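PDB 4YZR: polyketide biosynthesis cytochrome P450 PksS from Bacillus subtilis, which acts as a heme-dependent monooxygenase in the biosynthesis of the antibiotic polyketide bacillaene, taking dihydrobacillaene as its substrate. Local coordinates for residues 160-163 with 164-167. Residues are numbered along the deposited sequence; the frame is centred on the assembly and turned at random.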
ATOM      1  N   ILE A 160      -6.778  -2.389  19.421  1.00 13.75           N
ATOM      2  CA  ILE A 160      -5.636  -1.909  20.221  1.00 14.55           C
ATOM      3  C   ILE A 160      -6.221  -0.853  21.193  1.00 14.24           C
ATOM      4  O   ILE A 160      -6.741   0.153  20.749  1.00 16.35           O
ATOM      5  CB  ILE A 160      -4.547  -1.257  19.308  1.00 12.72           C
ATOM      6  CG1 ILE A 160      -4.046  -2.184  18.233  1.00 13.96           C
ATOM      7  CG2 ILE A 160      -3.365  -0.749  20.114  1.00 14.38           C
ATOM      8  CD1 ILE A 160      -3.638  -3.529  18.677  1.00 16.38           C
ATOM      9  N   PRO A 161      -6.095  -1.115  22.534  1.00 15.36           N
ATOM     10  CA  PRO A 161      -6.687  -0.147  23.461  1.00 18.05           C
ATOM     11  C   PRO A 161      -6.018   1.215  23.320  1.00 17.56           C
ATOM     12  O   PRO A 161      -4.794   1.282  23.013  1.00 16.66           O
ATOM     13  CB  PRO A 161      -6.326  -0.726  24.780  1.00 19.63           C
ATOM     14  CG  PRO A 161      -5.748  -2.050  24.644  1.00 22.89           C
ATOM     15  CD  PRO A 161      -5.503  -2.272  23.157  1.00 17.29           C
ATOM     16  N   LYS A 162      -6.736   2.271  23.572  1.00 19.81           N
ATOM     17  CA  LYS A 162      -6.246   3.605  23.458  1.00 21.54           C
ATOM     18  C   LYS A 162      -4.949   3.819  24.276  1.00 20.20           C
ATOM     19  O   LYS A 162      -3.992   4.464  23.796  1.00 20.90           O
ATOM     20  CB  LYS A 162      -7.409   4.608  23.775  1.00 26.09           C
ATOM     21  CG  LYS A 162      -7.257   6.067  23.418  1.00 36.22           C
ATOM     22  CD  LYS A 162      -7.201   6.427  21.917  1.00 39.75           C
ATOM     23  CE  LYS A 162      -6.218   7.588  21.633  1.00 40.73           C
ATOM     24  NZ  LYS A 162      -4.796   7.201  21.942  1.00 36.93           N
ATOM     25  N   GLU A 163      -4.870   3.181  25.433  1.00 19.45           N
ATOM     26  CA  GLU A 163      -3.659   3.314  26.261  1.00 20.66           C
ATOM     27  C   GLU A 163      -2.420   2.706  25.708  1.00 19.48           C
ATOM     28  O   GLU A 163      -1.301   2.951  26.160  1.00 21.30           O
ATOM     29  CB  GLU A 163      -3.928   2.811  27.691  1.00 22.50           C
ATOM     30  CG  GLU A 163      -4.272   1.363  27.842  1.00 23.20           C
ATOM     31  CD  GLU A 163      -5.785   1.031  27.680  1.00 26.27           C
ATOM     32  OE1 GLU A 163      -6.623   1.831  27.155  1.00 26.14           O
ATOM     33  OE2 GLU A 163      -6.151  -0.114  28.090  1.00 37.39           O
ATOM     34  N   ASP A 164      -2.579   1.891  24.674  1.00 16.15           N
ATOM     35  CA  ASP A 164      -1.480   1.192  24.026  1.00 13.86           C
ATOM     36  C   ASP A 164      -1.033   1.809  22.627  1.00 11.80           C
ATOM     37  O   ASP A 164      -0.060   1.373  22.106  1.00 12.76           O
ATOM     38  CB  ASP A 164      -1.876  -0.246  23.795  1.00 14.82           C
ATOM     39  CG  ASP A 164      -2.030  -1.098  25.041  1.00 18.67           C
ATOM     40  OD1 ASP A 164      -1.644  -0.612  26.104  1.00 23.07           O
ATOM     41  OD2 ASP A 164      -2.381  -2.253  24.835  1.00 20.28           O
ATOM     42  N   ARG A 165      -1.798   2.783  22.242  1.00 12.65           N
ATOM     43  CA  ARG A 165      -1.608   3.308  20.871  1.00 12.48           C
ATOM     44  C   ARG A 165      -0.303   4.062  20.663  1.00 14.67           C
ATOM     45  O   ARG A 165       0.311   3.905  19.609  1.00 13.17           O
ATOM     46  CB  ARG A 165      -2.794   4.022  20.393  1.00 14.56           C
ATOM     47  CG  ARG A 165      -3.939   3.010  20.123  1.00 16.32           C
ATOM     48  CD  ARG A 165      -5.179   3.718  19.749  1.00 18.26           C
ATOM     49  NE  ARG A 165      -6.356   2.863  19.829  1.00 16.72           N
ATOM     50  CZ  ARG A 165      -7.561   3.196  19.453  1.00 18.51           C
ATOM     51  NH1 ARG A 165      -7.883   4.420  19.095  1.00 19.24           N
ATOM     52  NH2 ARG A 165      -8.467   2.257  19.617  1.00 19.30           N
ATOM     53  N   SER A 166       0.124   4.861  21.641  1.00 13.82           N
ATOM     54  CA  SER A 166       1.368   5.554  21.458  1.00 13.50           C
ATOM     55  C   SER A 166       2.507   4.616  21.297  1.00 13.13           C
ATOM     56  O   SER A 166       3.395   4.777  20.403  1.00 14.19           O
ATOM     57  CB  SER A 166       1.643   6.510  22.633  1.00 14.06           C
ATOM     58  OG  SER A 166       0.766   7.576  22.612  1.00 16.72           O
ATOM     59  N   GLN A 167       2.569   3.543  22.118  1.00 11.65           N
ATOM     60  CA  GLN A 167       3.541   2.552  21.998  1.00 11.76           C
ATOM     61  C   GLN A 167       3.429   1.754  20.656  1.00 11.84           C
ATOM     62  O   GLN A 167       4.431   1.408  20.029  1.00 11.78           O
ATOM     63  CB  GLN A 167       3.486   1.595  23.222  1.00 13.10           C
ATOM     64  CG  GLN A 167       4.463   0.480  23.167  1.00 13.72           C
ATOM     65  CD  GLN A 167       5.906   0.939  23.235  1.00 16.04           C
ATOM     66  OE1 GLN A 167       6.371   1.386  24.327  1.00 15.99           O
ATOM     67  NE2 GLN A 167       6.611   0.914  22.195  1.00 17.01           N
TER
HETATM   68  O   HOH W   1      -1.394   5.460  24.124  1.00 20.39           O
HETATM   69  O   HOH W   2       1.025   3.570  24.532  1.00 15.50           O
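I160 O receives two N-H groups of R165, NE at 2.9 Å and NH2 at 2.9 Å, and lies in the guanidinium plane, so the arginine grips this one carbonyl side-on. NH2 comes in nearly in line with the C=O bond, whereas NE is tilted from the carbonyl plane. The CG2 branch of I160 packs on R165 CG at 3.8 Å and also meets D164 CB, while the side chain leans on Y196 and L200 of helix 183-206. P161 CG lies 3.4 Å from D164 OD2, an oxygen hydrogen-bonded to Y196 OH; P161 O accepts D164 N at 2.8 Å. At K162 the CA lies over one face of the R165 guanidinium, and the side chain crosses the arginine at about a right angle, bringing K162 CD 3.5 Å from R165 NH1. K162 O accepts R165 N at 3.2 Å, from above the carbonyl plane, and also a water that accepts the N-H of S166. A second water donates to E163 O and accepts from Q167 N. These direct i to i+3 bonds and water-bridged i to i+4 links form the tight turn leading from helix 148-158 into helix 165-175. R165, extended from CG to NE, carries its guanidinium back to I160 O; two bonds to one oxygen limit its rotation, and the positive charge would probably polarise that carbonyl.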